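Local coordinates for ferredoxin--NADP reductase, apicoplast (PDB 3JQR), which catalyses FAD-dependent electron transfer between ferredoxin and NADP(H), and may serve the last step of isoprenoid precursor synthesis in the apicoplast, at residues R28-N33 with N219-L224; P32-H37 with I118-Y123; K169-I174 with K278-I283. The protein carries 1 engineered substitution. All coordinates share one frame; numbering follows the deposited sequence.

Contact 1 of 3, residues R28-N33 with N219-L224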
loop_
_atom_site.group_PDB
_atom_site.type_symbol
_atom_site.label_atom_id
_atom_site.label_comp_id
_atom_site.label_asym_id
_atom_site.label_seq_id
_atom_site.Cartn_x
_atom_site.Cartn_y
_atom_site.Cartn_z
ATOM N N ARG A 28 -1.434 -5.142 24.312
ATOM C CA ARG A 28 -2.242 -5.265 25.523
ATOM C C ARG A 28 -3.729 -5.115 25.175
ATOM O O ARG A 28 -4.070 -4.757 24.049
ATOM C CB ARG A 28 -1.802 -4.241 26.578
ATOM C CG ARG A 28 -0.542 -4.629 27.369
ATOM C CD ARG A 28 0.722 -4.635 26.504
ATOM N NE ARG A 28 1.086 -3.301 26.027
ATOM C CZ ARG A 28 1.970 -3.069 25.060
ATOM N NH1 ARG A 28 2.582 -4.083 24.460
ATOM N NH2 ARG A 28 2.240 -1.826 24.687
ATOM N N PRO A 29 -4.623 -5.393 26.138
ATOM C CA PRO A 29 -6.053 -5.521 25.829
ATOM C C PRO A 29 -6.747 -4.303 25.207
ATOM O O PRO A 29 -7.752 -4.466 24.519
ATOM C CB PRO A 29 -6.680 -5.844 27.192
ATOM C CG PRO A 29 -5.571 -6.443 27.983
ATOM C CD PRO A 29 -4.339 -5.701 27.551
ATOM N N ASN A 30 -6.241 -3.098 25.446
ATOM C CA ASN A 30 -6.895 -1.906 24.901
ATOM C C ASN A 30 -6.520 -1.608 23.449
ATOM O O ASN A 30 -7.002 -0.639 22.859
ATOM C CB ASN A 30 -6.650 -0.684 25.791
ATOM C CG ASN A 30 -7.577 -0.643 26.991
ATOM O OD1 ASN A 30 -7.128 -0.546 28.136
ATOM N ND2 ASN A 30 -8.879 -0.727 26.736
ATOM N N SER A 31 -5.667 -2.447 22.874
ATOM C CA SER A 31 -5.298 -2.290 21.475
ATOM C C SER A 31 -6.369 -2.885 20.569
ATOM O O SER A 31 -6.883 -3.967 20.840
ATOM C CB SER A 31 -3.947 -2.949 21.190
ATOM O OG SER A 31 -3.539 -2.705 19.855
ATOM N N PRO A 32 -6.717 -2.165 19.492
ATOM C CA PRO A 32 -7.645 -2.660 18.477
ATOM C C PRO A 32 -6.952 -3.606 17.497
ATOM O O PRO A 32 -7.611 -4.387 16.812
ATOM C CB PRO A 32 -8.084 -1.384 17.756
ATOM C CG PRO A 32 -6.926 -0.457 17.905
ATOM C CD PRO A 32 -6.303 -0.773 19.240
ATOM N N ASN A 33 -5.628 -3.525 17.435
ATOM C CA ASN A 33 -4.849 -4.412 16.582
ATOM C C ASN A 33 -4.743 -5.812 17.162
ATOM O O ASN A 33 -4.914 -6.018 18.363
ATOM C CB ASN A 33 -3.438 -3.857 16.377
ATOM C CG ASN A 33 -3.440 -2.476 15.767
ATOM O OD1 ASN A 33 -4.233 -2.181 14.877
ATOM N ND2 ASN A 33 -2.544 -1.617 16.244
ATOM N N ASN A 219 -2.532 3.508 20.187
ATOM C CA ASN A 219 -2.494 3.966 21.573
ATOM C C ASN A 219 -1.380 3.275 22.362
ATOM O O ASN A 219 -0.574 2.540 21.793
ATOM C CB ASN A 219 -3.851 3.754 22.249
ATOM C CG ASN A 219 -4.250 2.294 22.304
ATOM O OD1 ASN A 219 -3.477 1.414 21.921
ATOM N ND2 ASN A 219 -5.458 2.027 22.785
ATOM N N GLU A 220 -1.336 3.512 23.669
ATOM C CA GLU A 220 -0.277 2.956 24.510
ATOM C C GLU A 220 -0.190 1.432 24.403
ATOM O O GLU A 220 0.896 0.875 24.233
ATOM C CB GLU A 220 -0.460 3.389 25.969
ATOM C CG GLU A 220 0.551 2.782 26.932
ATOM C CD GLU A 220 0.661 3.554 28.236
ATOM O OE1 GLU A 220 0.482 4.790 28.216
ATOM O OE2 GLU A 220 0.934 2.925 29.278
ATOM N N ASP A 221 -1.340 0.767 24.494
ATOM C CA ASP A 221 -1.405 -0.693 24.436
ATOM C C ASP A 221 -1.060 -1.278 23.061
ATOM O O ASP A 221 -1.055 -2.496 22.888
ATOM C CB ASP A 221 -2.788 -1.184 24.876
ATOM C CG ASP A 221 -2.963 -1.169 26.382
ATOM O OD1 ASP A 221 -2.178 -0.480 27.068
ATOM O OD2 ASP A 221 -3.887 -1.848 26.880
ATOM N N SER A 222 -0.772 -0.414 22.091
ATOM C CA SER A 222 -0.452 -0.861 20.737
ATOM C C SER A 222 1.043 -0.794 20.441
ATOM O O SER A 222 1.485 -1.187 19.364
ATOM C CB SER A 222 -1.219 -0.035 19.699
ATOM O OG SER A 222 -2.615 -0.227 19.827
ATOM N N ILE A 223 1.818 -0.284 21.392
ATOM C CA ILE A 223 3.266 -0.228 21.240
ATOM C C ILE A 223 3.848 -1.637 21.212
ATOM O O ILE A 223 3.774 -2.361 22.197
ATOM C CB ILE A 223 3.929 0.570 22.384
ATOM C CG1 ILE A 223 3.360 1.992 22.440
ATOM C CG2 ILE A 223 5.449 0.591 22.213
ATOM C CD1 ILE A 223 3.917 2.833 23.572
ATOM N N LEU A 224 4.419 -2.026 20.079
ATOM C CA LEU A 224 5.026 -3.344 19.960
ATOM C C LEU A 224 6.404 -3.356 20.612
ATOM O O LEU A 224 7.114 -2.350 20.601
ATOM C CB LEU A 224 5.120 -3.760 18.494
ATOM C CG LEU A 224 3.819 -3.614 17.705
ATOM C CD1 LEU A 224 4.042 -3.920 16.237
ATOM C CD2 LEU A 224 2.722 -4.501 18.290
HETATM O O HOH W 1 0.976 -0.951 27.119
HETATM O O HOH W 2 0.519 -1.817 17.021
#
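R28 lays one face of its guanidinium over the backbone carbonyl of D221, whose oxygen stands 3.7 Å above the centre of that plane. The contact joins the two domains of a ferredoxin-NADP+ reductase: a type I beta turn, R28 to S31, between strands 16-25 and 35-41 of the FAD-binding domain meets the 3-10 turn that follows strand 211-217 of the NADP-binding domain. Bends at chi2 and chi3 (68° and 66°) fold the arginine back, so that NH1 and NH2 both reach I223 O, end-on and close to the guanidinium plane, at 3.1 Å and 3.0 Å. A weak hydrogen bond runs from NH2 to E220 O, and water 1 links NE to D221 OD1. These contacts along the edge, with D221 O over the face, would limit rotation of the group.

The carboxylate of D221 is turned toward the beta turn. Its OD2 takes the N-H of N30 at 3.0 Å on the anti lone pair, away from OD1, and also touches R28 CB. Two residues before D221, N219 donates through ND2 to N30 O at 3.1 Å, from above the carbonyl plane.

A short chain of hydrogen bonds completes the join. N33 N donates to S31 OG, forming an ST turn; S31 OG donates to S222 OG at 2.6 Å, and S222 OG in turn donates to N219 OD1 at 2.8 Å.

Contact 2 of 3, residues P32-H37 with I118-Y123. With FAD (flavin-adenine dinucleotide), chain B.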
loop_
_atom_site.group_PDB
_atom_site.type_symbol
_atom_site.label_atom_id
_atom_site.label_comp_id
_atom_site.label_asym_id
_atom_site.label_seq_id
_atom_site.Cartn_x
_atom_site.Cartn_y
_atom_site.Cartn_z
ATOM N N PRO A 32 -6.717 -2.165 19.492
ATOM C CA PRO A 32 -7.645 -2.660 18.477
ATOM C C PRO A 32 -6.952 -3.606 17.497
ATOM O O PRO A 32 -7.611 -4.387 16.812
ATOM C CB PRO A 32 -8.084 -1.384 17.756
ATOM C CG PRO A 32 -6.926 -0.457 17.905
ATOM C CD PRO A 32 -6.303 -0.773 19.240
ATOM N N ASN A 33 -5.628 -3.525 17.435
ATOM C CA ASN A 33 -4.849 -4.412 16.582
ATOM C C ASN A 33 -4.743 -5.812 17.162
ATOM O O ASN A 33 -4.914 -6.018 18.363
ATOM C CB ASN A 33 -3.438 -3.857 16.377
ATOM C CG ASN A 33 -3.440 -2.476 15.767
ATOM O OD1 ASN A 33 -4.233 -2.181 14.877
ATOM N ND2 ASN A 33 -2.544 -1.617 16.244
ATOM N N GLU A 34 -4.463 -6.772 16.293
ATOM C CA GLU A 34 -4.097 -8.110 16.713
ATOM C C GLU A 34 -2.735 -8.397 16.099
ATOM O O GLU A 34 -2.590 -8.407 14.878
ATOM C CB GLU A 34 -5.135 -9.128 16.241
ATOM C CG GLU A 34 -4.858 -10.556 16.683
ATOM C CD GLU A 34 -5.989 -11.507 16.327
ATOM O OE1 GLU A 34 -5.981 -12.654 16.823
ATOM O OE2 GLU A 34 -6.888 -11.107 15.555
ATOM N N VAL A 35 -1.734 -8.603 16.950
ATOM C CA VAL A 35 -0.360 -8.774 16.489
ATOM C C VAL A 35 0.338 -9.896 17.245
ATOM O O VAL A 35 0.204 -10.011 18.465
ATOM C CB VAL A 35 0.453 -7.479 16.669
ATOM C CG1 VAL A 35 1.786 -7.587 15.957
ATOM C CG2 VAL A 35 -0.335 -6.283 16.159
ATOM N N TYR A 36 1.088 -10.718 16.521
ATOM C CA TYR A 36 1.764 -11.850 17.136
ATOM C C TYR A 36 3.275 -11.808 16.967
ATOM O O TYR A 36 3.794 -11.572 15.874
ATOM C CB TYR A 36 1.232 -13.177 16.587
ATOM C CG TYR A 36 -0.193 -13.479 16.981
ATOM C CD1 TYR A 36 -1.220 -13.386 16.052
ATOM C CD2 TYR A 36 -0.515 -13.856 18.279
ATOM C CE1 TYR A 36 -2.524 -13.661 16.399
ATOM C CE2 TYR A 36 -1.823 -14.134 18.638
ATOM C CZ TYR A 36 -2.824 -14.034 17.692
ATOM O OH TYR A 36 -4.129 -14.304 18.031
ATOM N N HIS A 37 3.968 -12.038 18.073
ATOM C CA HIS A 37 5.383 -12.327 18.044
ATOM C C HIS A 37 5.540 -13.824 17.803
ATOM O O HIS A 37 4.888 -14.638 18.460
ATOM C CB HIS A 37 6.022 -11.939 19.374
ATOM C CG HIS A 37 7.477 -12.273 19.465
ATOM N ND1 HIS A 37 8.444 -11.580 18.769
ATOM C CD2 HIS A 37 8.131 -13.222 20.175
ATOM C CE1 HIS A 37 9.630 -12.092 19.042
ATOM N NE2 HIS A 37 9.470 -13.088 19.893
ATOM N N ILE A 118 4.002 -9.994 13.456
ATOM C CA ILE A 118 3.021 -10.018 12.373
ATOM C C ILE A 118 1.640 -9.492 12.769
ATOM O O ILE A 118 0.958 -10.078 13.607
ATOM C CB ILE A 118 2.879 -11.443 11.800
ATOM C CG1 ILE A 118 4.242 -11.967 11.345
ATOM C CG2 ILE A 118 1.877 -11.463 10.652
ATOM C CD1 ILE A 118 4.196 -13.352 10.749
ATOM N N LYS A 119 1.236 -8.382 12.156
ATOM C CA LYS A 119 -0.104 -7.842 12.352
ATOM C C LYS A 119 -1.130 -8.658 11.565
ATOM O O LYS A 119 -0.898 -9.012 10.410
ATOM C CB LYS A 119 -0.156 -6.371 11.927
ATOM C CG LYS A 119 -1.517 -5.719 12.097
ATOM C CD LYS A 119 -1.433 -4.210 11.941
ATOM C CE LYS A 119 -2.794 -3.559 12.153
ATOM N NZ LYS A 119 -2.756 -2.090 11.902
ATOM N N ILE A 120 -2.260 -8.960 12.195
ATOM C CA ILE A 120 -3.330 -9.689 11.524
ATOM C C ILE A 120 -4.206 -8.741 10.697
ATOM O O ILE A 120 -4.896 -7.878 11.238
ATOM C CB ILE A 120 -4.188 -10.487 12.524
ATOM C CG1 ILE A 120 -3.314 -11.473 13.303
ATOM C CG2 ILE A 120 -5.305 -11.222 11.805
ATOM C CD1 ILE A 120 -2.578 -12.465 12.427
ATOM N N HIS A 121 -4.158 -8.915 9.378
ATOM C CA HIS A 121 -4.830 -8.030 8.426
ATOM C C HIS A 121 -6.276 -8.458 8.158
ATOM O O HIS A 121 -6.529 -9.549 7.647
ATOM C CB HIS A 121 -4.017 -7.987 7.122
ATOM C CG HIS A 121 -4.638 -7.179 6.020
ATOM N ND1 HIS A 121 -4.308 -5.861 5.783
ATOM C CD2 HIS A 121 -5.529 -7.519 5.058
ATOM C CE1 HIS A 121 -4.987 -5.419 4.739
ATOM N NE2 HIS A 121 -5.735 -6.406 4.281
ATOM N N LYS A 122 -7.216 -7.592 8.535
ATOM C CA LYS A 122 -8.629 -7.749 8.195
ATOM C C LYS A 122 -9.141 -6.390 7.709
ATOM O O LYS A 122 -8.768 -5.359 8.265
ATOM C CB LYS A 122 -9.453 -8.174 9.416
ATOM C CG LYS A 122 -8.685 -8.877 10.522
ATOM C CD LYS A 122 -9.626 -9.253 11.665
ATOM C CE LYS A 122 -8.871 -9.525 12.961
ATOM N NZ LYS A 122 -8.317 -8.279 13.562
ATOM N N TYR A 123 -9.981 -6.376 6.675
ATOM C CA TYR A 123 -10.357 -7.582 5.945
ATOM C C TYR A 123 -9.978 -7.505 4.458
ATOM O O TYR A 123 -9.808 -6.418 3.905
ATOM C CB TYR A 123 -11.841 -7.935 6.154
ATOM C CG TYR A 123 -12.814 -6.767 6.216
ATOM C CD1 TYR A 123 -12.374 -5.464 6.416
ATOM C CD2 TYR A 123 -14.184 -6.985 6.109
ATOM C CE1 TYR A 123 -13.273 -4.408 6.481
ATOM C CE2 TYR A 123 -15.088 -5.939 6.175
ATOM C CZ TYR A 123 -14.628 -4.653 6.361
ATOM O OH TYR A 123 -15.526 -3.611 6.428
HETATM P PA FAD B . -3.083 -9.910 1.603
HETATM O O1A FAD B . -1.796 -9.767 0.887
HETATM O O2A FAD B . -3.965 -11.051 1.285
HETATM O O5B FAD B . -3.914 -8.549 1.422
HETATM C C5B FAD B . -3.383 -7.315 1.914
HETATM C C4B FAD B . -3.596 -6.177 0.909
HETATM O O4B FAD B . -2.962 -6.497 -0.361
HETATM C C3B FAD B . -5.087 -6.055 0.607
HETATM O O3B FAD B . -5.686 -5.149 1.540
HETATM C C2B FAD B . -5.077 -5.433 -0.780
HETATM O O2B FAD B . -4.865 -4.021 -0.671
HETATM C C1B FAD B . -3.854 -6.081 -1.443
HETATM N N9A FAD B . -4.225 -7.282 -2.249
HETATM C C8A FAD B . -4.893 -8.350 -1.807
HETATM N N7A FAD B . -5.037 -9.226 -2.803
HETATM C C5A FAD B . -4.457 -8.715 -3.883
HETATM C C6A FAD B . -4.293 -9.161 -5.187
HETATM N N6A FAD B . -4.776 -10.343 -5.561
HETATM N N1A FAD B . -3.640 -8.384 -6.065
HETATM C C2A FAD B . -3.157 -7.206 -5.697
HETATM N N3A FAD B . -3.300 -6.753 -4.459
HETATM C C4A FAD B . -3.941 -7.481 -3.534
HETATM N N1 FAD B . 3.851 -6.968 8.022
HETATM C C2 FAD B . 3.853 -7.221 9.402
HETATM O O2 FAD B . 2.803 -7.450 10.006
HETATM N N3 FAD B . 5.064 -7.219 10.093
HETATM C C4 FAD B . 6.261 -6.964 9.416
HETATM O O4 FAD B . 7.323 -6.963 10.034
HETATM C C4X FAD B . 6.261 -6.706 8.050
HETATM N N5 FAD B . 7.465 -6.446 7.374
HETATM C C5X FAD B . 7.458 -6.140 6.004
HETATM C C6 FAD B . 8.637 -5.827 5.332
HETATM C C7 FAD B . 8.605 -5.531 3.971
HETATM C C7M FAD B . 9.899 -5.184 3.233
HETATM C C8 FAD B . 7.395 -5.551 3.282
HETATM C C8M FAD B . 7.350 -5.229 1.788
HETATM C C9 FAD B . 6.220 -5.862 3.952
HETATM C C9A FAD B . 6.256 -6.153 5.309
HETATM N N10 FAD B . 5.072 -6.462 5.977
HETATM C C10 FAD B . 5.062 -6.708 7.355
HETATM C "C1'" FAD B . 3.828 -6.591 5.211
HETATM C "C2'" FAD B . 3.436 -8.061 5.215
HETATM O "O2'" FAD B . 3.925 -8.663 4.016
HETATM C "C3'" FAD B . 1.921 -8.209 5.305
HETATM O "O3'" FAD B . 1.576 -9.299 6.168
HETATM C "C4'" FAD B . 1.371 -8.472 3.920
HETATM O "O4'" FAD B . 1.663 -7.351 3.077
HETATM C "C5'" FAD B . -0.132 -8.746 3.982
HETATM O "O5'" FAD B . -0.380 -10.070 3.517
HETATM P P FAD B . -1.734 -10.844 3.891
HETATM O O1P FAD B . -1.715 -12.156 3.208
HETATM O O2P FAD B . -1.961 -10.790 5.346
HETATM O O3P FAD B . -2.840 -9.900 3.187
HETATM O O HOH W 3 -4.453 -0.089 13.510
#
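K119 leaves its strand with CB 3.7 Å from FAD O2, and CG then passes E34 O at 4.0 Å. With CG anti to the backbone N (chi1 -180°) and the rest of the chain extended, the lysine runs out obliquely across N33. There CE lies close to OD1, and NZ makes a weak hydrogen bond to N33 OD1 at 3.3 Å; water 3 donates to that same oxygen and accepts from NZ.

The backbone beneath is antiparallel sheet. V35 and K119 form a non-hydrogen-bonded pair, and Y36 and I118 the hydrogen-bonded pair beside it, with N-H...O angles of 167° in both directions. Strand 114-119 is the outermost here in the six-stranded antiparallel sheet of the FAD-binding domain, next to 35-41. Next to these pairs, I120 N donates to E34 O at 2.8 Å, nearly straight (173°). The N-H of K119, a residue that also belongs to the NADP(+) site, points instead to the flavin, giving FAD O2 a hydrogen bond of 2.8 Å.

Away from the face of V35 and K119, I120 packs against both E34 and Y36: its CG1 meets E34 CG, and CD1 comes to the edge of the tyrosine ring, in its plane. Y36 OH donates to the anti lone pair of E34 OE1 at 2.8 Å, which would limit rotation of the carboxylate, whose OE2 forms a long salt bridge with K122 NZ. Further along, the H121 ring turns one face to FAD C5B.

Contact 3 of 3, residues K169-I174 with K278-I283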
loop_
_atom_site.group_PDB
_atom_site.type_symbol
_atom_site.label_atom_id
_atom_site.label_comp_id
_atom_site.label_asym_id
_atom_site.label_seq_id
_atom_site.Cartn_x
_atom_site.Cartn_y
_atom_site.Cartn_z
ATOM N N LYS A 169 32.637 3.646 14.828
ATOM C CA LYS A 169 32.536 5.091 14.624
ATOM C C LYS A 169 31.572 5.782 15.592
ATOM O O LYS A 169 31.496 7.011 15.624
ATOM C CB LYS A 169 32.132 5.408 13.180
ATOM C CG LYS A 169 33.007 4.755 12.122
ATOM C CD LYS A 169 33.381 5.747 11.028
ATOM C CE LYS A 169 32.173 6.212 10.227
ATOM N NZ LYS A 169 31.929 5.356 9.030
ATOM N N ASN A 170 30.842 4.993 16.376
ATOM C CA ASN A 170 29.810 5.526 17.270
ATOM C C ASN A 170 28.756 6.355 16.533
ATOM O O ASN A 170 28.299 7.381 17.035
ATOM C CB ASN A 170 30.429 6.351 18.401
ATOM C CG ASN A 170 31.261 5.509 19.350
ATOM O OD1 ASN A 170 30.778 4.533 19.926
ATOM N ND2 ASN A 170 32.521 5.888 19.519
ATOM N N THR A 171 28.375 5.893 15.347
ATOM C CA THR A 171 27.374 6.567 14.523
ATOM C C THR A 171 26.103 6.913 15.302
ATOM O O THR A 171 25.614 6.108 16.091
ATOM C CB THR A 171 26.987 5.687 13.322
ATOM O OG1 THR A 171 28.173 5.249 12.649
ATOM C CG2 THR A 171 26.104 6.457 12.353
ATOM N N ASN A 172 25.574 8.112 15.076
ATOM C CA ASN A 172 24.306 8.526 15.675
ATOM C C ASN A 172 23.126 8.143 14.783
ATOM O O ASN A 172 23.261 8.099 13.561
ATOM C CB ASN A 172 24.300 10.033 15.923
ATOM C CG ASN A 172 25.447 10.483 16.807
ATOM O OD1 ASN A 172 26.240 11.340 16.424
ATOM N ND2 ASN A 172 25.544 9.898 17.993
ATOM N N PHE A 173 21.969 7.882 15.388
ATOM C CA PHE A 173 20.820 7.379 14.638
ATOM C C PHE A 173 19.509 8.086 14.942
ATOM O O PHE A 173 19.222 8.422 16.090
ATOM C CB PHE A 173 20.614 5.885 14.908
ATOM C CG PHE A 173 21.699 5.009 14.354
ATOM C CD1 PHE A 173 22.643 4.439 15.195
ATOM C CD2 PHE A 173 21.772 4.749 12.995
ATOM C CE1 PHE A 173 23.643 3.631 14.687
ATOM C CE2 PHE A 173 22.769 3.939 12.481
ATOM C CZ PHE A 173 23.707 3.380 13.326
ATOM N N ILE A 174 18.713 8.298 13.899
ATOM C CA ILE A 174 17.296 8.570 14.066
ATOM C C ILE A 174 16.524 7.397 13.455
ATOM O O ILE A 174 16.755 7.025 12.304
ATOM C CB ILE A 174 16.860 9.902 13.417
ATOM C CG1 ILE A 174 17.709 11.059 13.947
ATOM C CG2 ILE A 174 15.389 10.170 13.699
ATOM C CD1 ILE A 174 17.678 12.298 13.066
ATOM N N LYS A 278 25.155 14.442 12.337
ATOM C CA LYS A 278 25.342 13.563 11.180
ATOM C C LYS A 278 24.648 12.214 11.356
ATOM O O LYS A 278 25.261 11.163 11.178
ATOM C CB LYS A 278 26.831 13.343 10.903
ATOM C CG LYS A 278 27.655 14.617 10.814
ATOM C CD LYS A 278 27.368 15.386 9.535
ATOM C CE LYS A 278 28.171 16.679 9.491
ATOM N NZ LYS A 278 27.815 17.520 8.315
ATOM N N CYS A 279 23.367 12.246 11.697
ATOM C CA CYS A 279 22.619 11.019 11.926
ATOM C C CYS A 279 22.398 10.207 10.660
ATOM O O CYS A 279 22.280 10.757 9.567
ATOM C CB CYS A 279 21.265 11.332 12.559
ATOM S SG CYS A 279 21.330 11.594 14.333
ATOM N N GLU A 280 22.359 8.890 10.823
ATOM C CA GLU A 280 21.803 8.015 9.808
ATOM C C GLU A 280 20.313 7.936 10.104
ATOM O O GLU A 280 19.915 7.588 11.215
ATOM C CB GLU A 280 22.432 6.623 9.875
ATOM C CG GLU A 280 23.934 6.596 9.625
ATOM C CD GLU A 280 24.293 6.820 8.166
ATOM O OE1 GLU A 280 23.520 6.391 7.282
ATOM O OE2 GLU A 280 25.357 7.419 7.903
ATOM N N LEU A 281 19.493 8.271 9.119
ATOM C CA LEU A 281 18.052 8.323 9.317
ATOM C C LEU A 281 17.368 7.111 8.695
ATOM O O LEU A 281 17.586 6.800 7.528
ATOM C CB LEU A 281 17.497 9.610 8.710
ATOM C CG LEU A 281 15.981 9.786 8.709
ATOM C CD1 LEU A 281 15.460 9.858 10.131
ATOM C CD2 LEU A 281 15.602 11.037 7.930
ATOM N N TYR A 282 16.539 6.428 9.479
ATOM C CA TYR A 282 15.816 5.258 8.994
ATOM C C TYR A 282 14.317 5.474 9.095
ATOM O O TYR A 282 13.825 5.981 10.102
ATOM C CB TYR A 282 16.205 4.010 9.787
ATOM C CG TYR A 282 17.609 3.518 9.519
ATOM C CD1 TYR A 282 18.713 4.244 9.949
ATOM C CD2 TYR A 282 17.831 2.323 8.846
ATOM C CE1 TYR A 282 19.995 3.802 9.710
ATOM C CE2 TYR A 282 19.114 1.870 8.605
ATOM C CZ TYR A 282 20.192 2.618 9.040
ATOM O OH TYR A 282 21.473 2.179 8.806
ATOM N N ILE A 283 13.593 5.073 8.054
ATOM C CA ILE A 283 12.139 5.203 8.033
ATOM C C ILE A 283 11.481 3.844 7.771
ATOM O O ILE A 283 11.840 3.142 6.823
ATOM C CB ILE A 283 11.687 6.227 6.966
ATOM C CG1 ILE A 283 12.364 7.580 7.212
ATOM C CG2 ILE A 283 10.178 6.381 6.983
ATOM C CD1 ILE A 283 12.362 8.498 6.001
HETATM O O HOH W 4 26.791 10.020 13.008
#
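The rings of F173 and Y282 lie side by side and point the same way, F173 CD2 meeting Y282 CE1 at 3.9 Å. One face of the phenylalanine ring carries the methyl CG2 of T171, offset toward the rim, while E280 CB approaches the ring obliquely at CD2. Around the tyrosine ring the edge, in plane, faces E280 O. Elsewhere in the chain H312 stacks on Y282, whose hydroxyl is hydrogen-bonded to N161 O.

T171 CG2 also touches E280 CG at 3.5 Å, with the glutamate chain bent at chi2 (-73°). This places the methylene against the threonine and leads the carboxylate away from 169-174, where OE1 is hydrogen-bonded to H312 NE2.

Three backbone bonds tie the segments in parallel register: E280 N to N172 O, I174 N to E280 O, and Y282 N to I174 O at 2.9 Å. F173 pairs with E280 and I174 with L281. Strands 173-178 and 280-285 are neighbours in the five-stranded parallel sheet, order 3-2-1-4-5, of the Rossmann-like NADP-binding domain.

On the face opposite F173 and E280, the apolar contact belongs to I174. Its CG1, anti to the carbonyl carbon, reaches C279 SG at 3.7 Å, while CB and CG2 both touch L281 CD1 at 3.6 Å. C279 SG also meets N172 CB. Helix 267-276 covers this side, F270 and L273 bearing on I174 and F274 on L281, whereas L192 of helix 183-192 packs on F173. K278, with positive phi, is the first residue to leave helical angles after helix 267-276; here, where the segments diverge, water 4 sits 3.1 Å from N172 N and 2.6 Å from K278 O.

How the contacts relate
From the N terminus, the loop after strand 16-25 opens contact 1 and runs straight into contact 2, which shares P32 and N33 with it. Both start from the same stretch; contact 2 closes the shorter loop, at 118-123, and contact 1 the longer one, at 219-224. Contact 3 opens at 169-174, inside that longer loop, and closes at 278-283 beyond it: contacts 1 and 3 cross, whereas 2 and 3 follow in series. Contact 2 joins two strands of the FAD-binding sheet, contact 3 two strands of the NADP-binding sheet, and contact 1 spans the domains. L224 CD2 packs on V35 CG1 at 4.0 Å, while contact 3 stands apart, its centre about 28 Å from that of contact 1.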